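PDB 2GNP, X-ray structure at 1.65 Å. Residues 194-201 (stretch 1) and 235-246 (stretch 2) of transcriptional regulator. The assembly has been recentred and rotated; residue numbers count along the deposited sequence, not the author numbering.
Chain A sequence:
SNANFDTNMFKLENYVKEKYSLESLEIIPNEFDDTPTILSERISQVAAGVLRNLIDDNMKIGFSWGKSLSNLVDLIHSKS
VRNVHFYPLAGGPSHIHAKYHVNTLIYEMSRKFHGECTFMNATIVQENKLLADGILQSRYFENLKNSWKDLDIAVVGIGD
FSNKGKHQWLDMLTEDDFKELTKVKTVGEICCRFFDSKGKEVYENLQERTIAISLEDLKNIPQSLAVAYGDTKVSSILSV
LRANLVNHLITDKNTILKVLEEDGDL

Stretch 1, residues 194-201: FFDSKGKE
Stretch 2, residues 235-246: SSILSVLRANLV

Phe 194 and Phe 195 lie in a strand that begins earlier in the chain; a type I beta turn runs from Asp 196 to Gly 199. Gly 199 N bonds Asp 196 O at 3.0 Å, and Asp 196 N bonds Lys 200 O at 2.9 Å. Asp 196 OD1 accepts from Lys 198 N (2.9 Å) and Lys 200 N (3.1 Å), which braces the turn.

Ser 235 to Arg 242 are helical, continuing a helix that begins earlier. It closes in a Schellman motif: Asn 244 has phi/psi 51/42, and Leu 245 N bonds Val 240 O at 3.0 Å.

The backbones come nearest at Gly 199 and Ser 239, with CA atoms 4.3 Å apart. Gly 199 has phi/psi 79/23. A CB there would lie 2.5 Å from Ser 239 O and 2.6 Å from Ala 243 CB, so the close approach depends on glycine.

Two turn carbonyls face polar side chains of the helix. Arg 242 (chi1 m, then t, t) extends NH1 to Ser 197 O at 2.9 Å, near the guanidinium plane. Ser 239 (m) places OG 2.8 Å from Asp 196 O. Water 1 donates to Ser 197 O (2.9 Å) and Ser 235 O (2.8 Å), bridging the stretches.

Phe 195 (chi1 p, chi2 -106°) supplies the apolar contact. Its CZ lies 3.6 Å from Val 240 CG2, and its CD1 4.2 Å from Leu 245 CD1.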

# COMPACT_ATOMS: atom_id res chain seq x y z
N PHE A 194 -4.18 2.34 -10.48
CA PHE A 194 -3.74 3.70 -10.78
C PHE A 194 -4.89 4.64 -10.61
O PHE A 194 -5.98 4.37 -11.13
CB PHE A 194 -3.14 3.74 -12.21
CG PHE A 194 -1.85 2.94 -12.29
CD1 PHE A 194 -0.65 3.56 -11.98
CD2 PHE A 194 -1.85 1.56 -12.57
CE1 PHE A 194 0.53 2.84 -11.99
CE2 PHE A 194 -0.63 0.83 -12.54
CZ PHE A 194 0.54 1.49 -12.28
N PHE A 195 -4.63 5.75 -9.93
CA PHE A 195 -5.72 6.71 -9.67
C PHE A 195 -5.32 8.14 -9.98
O PHE A 195 -4.13 8.48 -10.06
CB PHE A 195 -6.19 6.60 -8.23
CG PHE A 195 -5.07 6.64 -7.21
CD1 PHE A 195 -4.67 5.46 -6.55
CD2 PHE A 195 -4.38 7.82 -6.96
CE1 PHE A 195 -3.62 5.50 -5.58
CE2 PHE A 195 -3.34 7.86 -6.03
CZ PHE A 195 -2.95 6.68 -5.35
N ASP A 196 -6.36 8.97 -10.14
CA ASP A 196 -6.18 10.39 -10.34
C ASP A 196 -6.08 11.20 -9.04
O ASP A 196 -5.93 10.64 -7.94
CB ASP A 196 -7.30 10.91 -11.26
CG ASP A 196 -8.65 11.00 -10.55
OD1 ASP A 196 -8.76 10.75 -9.31
OD2 ASP A 196 -9.63 11.39 -11.23
N SER A 197 -6.14 12.52 -9.14
CA SER A 197 -5.90 13.39 -7.95
C SER A 197 -6.94 13.30 -6.85
O SER A 197 -6.72 13.84 -5.74
CB SER A 197 -5.81 14.86 -8.40
OG SER A 197 -7.09 15.33 -8.74
N LYS A 198 -8.08 12.64 -7.15
CA LYS A 198 -9.19 12.45 -6.21
C LYS A 198 -9.29 10.99 -5.75
O LYS A 198 -10.22 10.61 -5.04
CB LYS A 198 -10.49 12.78 -6.94
CG LYS A 198 -10.68 14.31 -7.17
CD LYS A 198 -12.10 14.50 -7.81
CE LYS A 198 -12.65 15.91 -7.60
NZ LYS A 198 -11.63 16.96 -7.91
N GLY A 199 -8.32 10.19 -6.18
CA GLY A 199 -8.20 8.79 -5.75
C GLY A 199 -9.16 7.87 -6.46
O GLY A 199 -9.45 6.77 -6.00
N LYS A 200 -9.60 8.31 -7.64
CA LYS A 200 -10.42 7.47 -8.51
C LYS A 200 -9.62 6.71 -9.57
O LYS A 200 -8.73 7.28 -10.19
CB LYS A 200 -11.53 8.33 -9.14
CG LYS A 200 -12.84 8.23 -8.32
CD LYS A 200 -12.63 7.88 -6.79
CE LYS A 200 -12.92 6.37 -6.37
NZ LYS A 200 -11.78 5.44 -5.85
N GLU A 201 -9.96 5.43 -9.78
CA GLU A 201 -9.33 4.57 -10.77
C GLU A 201 -9.89 4.82 -12.18
O GLU A 201 -10.88 4.21 -12.60
CB GLU A 201 -9.46 3.08 -10.37
CG GLU A 201 -8.48 2.16 -11.10
CD GLU A 201 -8.66 0.70 -10.72
OE1 GLU A 201 -9.59 0.44 -9.92
OE2 GLU A 201 -7.88 -0.14 -11.22
N SER A 235 1.25 14.05 -3.82
CA SER A 235 -0.01 14.01 -4.60
C SER A 235 -0.73 12.66 -4.42
O SER A 235 -1.94 12.62 -4.22
CB SER A 235 0.24 14.28 -6.08
OG SER A 235 0.77 15.63 -6.27
N SER A 236 0.06 11.58 -4.41
CA SER A 236 -0.50 10.23 -4.27
C SER A 236 -1.16 10.04 -2.90
O SER A 236 -2.30 9.50 -2.77
CB SER A 236 0.56 9.13 -4.47
OG SER A 236 1.27 9.37 -5.67
N ILE A 237 -0.49 10.49 -1.85
CA ILE A 237 -1.04 10.38 -0.51
C ILE A 237 -2.31 11.22 -0.39
O ILE A 237 -3.32 10.77 0.16
CB ILE A 237 0.04 10.75 0.56
CG1 ILE A 237 1.21 9.69 0.54
CG2 ILE A 237 -0.58 10.82 1.92
CD1 ILE A 237 2.40 10.15 1.32
N LEU A 238 -2.29 12.41 -0.98
CA LEU A 238 -3.49 13.25 -0.88
C LEU A 238 -4.69 12.55 -1.57
O LEU A 238 -5.82 12.56 -1.06
CB LEU A 238 -3.17 14.59 -1.54
CG LEU A 238 -4.35 15.59 -1.62
CD1 LEU A 238 -4.95 15.89 -0.22
CD2 LEU A 238 -3.83 16.83 -2.30
N SER A 239 -4.42 11.88 -2.68
CA SER A 239 -5.48 11.13 -3.43
C SER A 239 -6.08 10.04 -2.56
O SER A 239 -7.30 9.91 -2.40
CB SER A 239 -4.96 10.46 -4.68
OG SER A 239 -4.51 11.38 -5.65
N VAL A 240 -5.18 9.27 -1.95
CA VAL A 240 -5.60 8.15 -1.07
C VAL A 240 -6.42 8.68 0.10
O VAL A 240 -7.45 8.08 0.48
CB VAL A 240 -4.29 7.44 -0.62
CG1 VAL A 240 -4.60 6.53 0.49
CG2 VAL A 240 -3.68 6.68 -1.87
N LEU A 241 -5.99 9.80 0.68
CA LEU A 241 -6.74 10.43 1.79
C LEU A 241 -8.16 10.88 1.31
O LEU A 241 -9.17 10.66 2.00
CB LEU A 241 -5.98 11.60 2.34
CG LEU A 241 -4.70 11.19 3.04
CD1 LEU A 241 -3.91 12.45 3.44
CD2 LEU A 241 -5.09 10.37 4.26
N ARG A 242 -8.17 11.62 0.20
CA ARG A 242 -9.42 12.07 -0.46
C ARG A 242 -10.47 11.01 -0.68
O ARG A 242 -11.64 11.27 -0.36
CB ARG A 242 -9.12 12.80 -1.78
CG ARG A 242 -8.77 14.23 -1.52
CD ARG A 242 -8.19 14.86 -2.79
NE ARG A 242 -7.88 16.28 -2.57
CZ ARG A 242 -7.32 17.06 -3.49
NH1 ARG A 242 -6.99 16.54 -4.66
NH2 ARG A 242 -7.08 18.34 -3.26
N ALA A 243 -10.06 9.84 -1.17
CA ALA A 243 -10.95 8.73 -1.52
C ALA A 243 -11.08 7.73 -0.37
O ALA A 243 -11.77 6.70 -0.49
CB ALA A 243 -10.44 8.06 -2.78
N ASN A 244 -10.42 8.05 0.75
CA ASN A 244 -10.46 7.14 1.93
C ASN A 244 -10.12 5.71 1.55
O ASN A 244 -10.80 4.77 1.98
CB ASN A 244 -11.81 7.20 2.66
CG ASN A 244 -12.11 8.58 3.20
OD1 ASN A 244 -12.90 9.32 2.64
ND2 ASN A 244 -11.47 8.92 4.29
N LEU A 245 -9.11 5.56 0.70
CA LEU A 245 -8.69 4.21 0.24
C LEU A 245 -8.08 3.34 1.33
O LEU A 245 -8.21 2.13 1.25
CB LEU A 245 -7.78 4.22 -0.97
CG LEU A 245 -8.36 4.98 -2.18
CD1 LEU A 245 -7.37 4.98 -3.39
CD2 LEU A 245 -9.73 4.36 -2.63
N VAL A 246 -7.41 3.95 2.30
CA VAL A 246 -7.01 3.26 3.51
C VAL A 246 -7.46 4.07 4.72
O VAL A 246 -7.87 5.24 4.61
CB VAL A 246 -5.44 3.08 3.58
CG1 VAL A 246 -4.92 2.33 2.31
CG2 VAL A 246 -4.85 4.45 3.68
O HOH W 1 -3.97 14.29 -5.04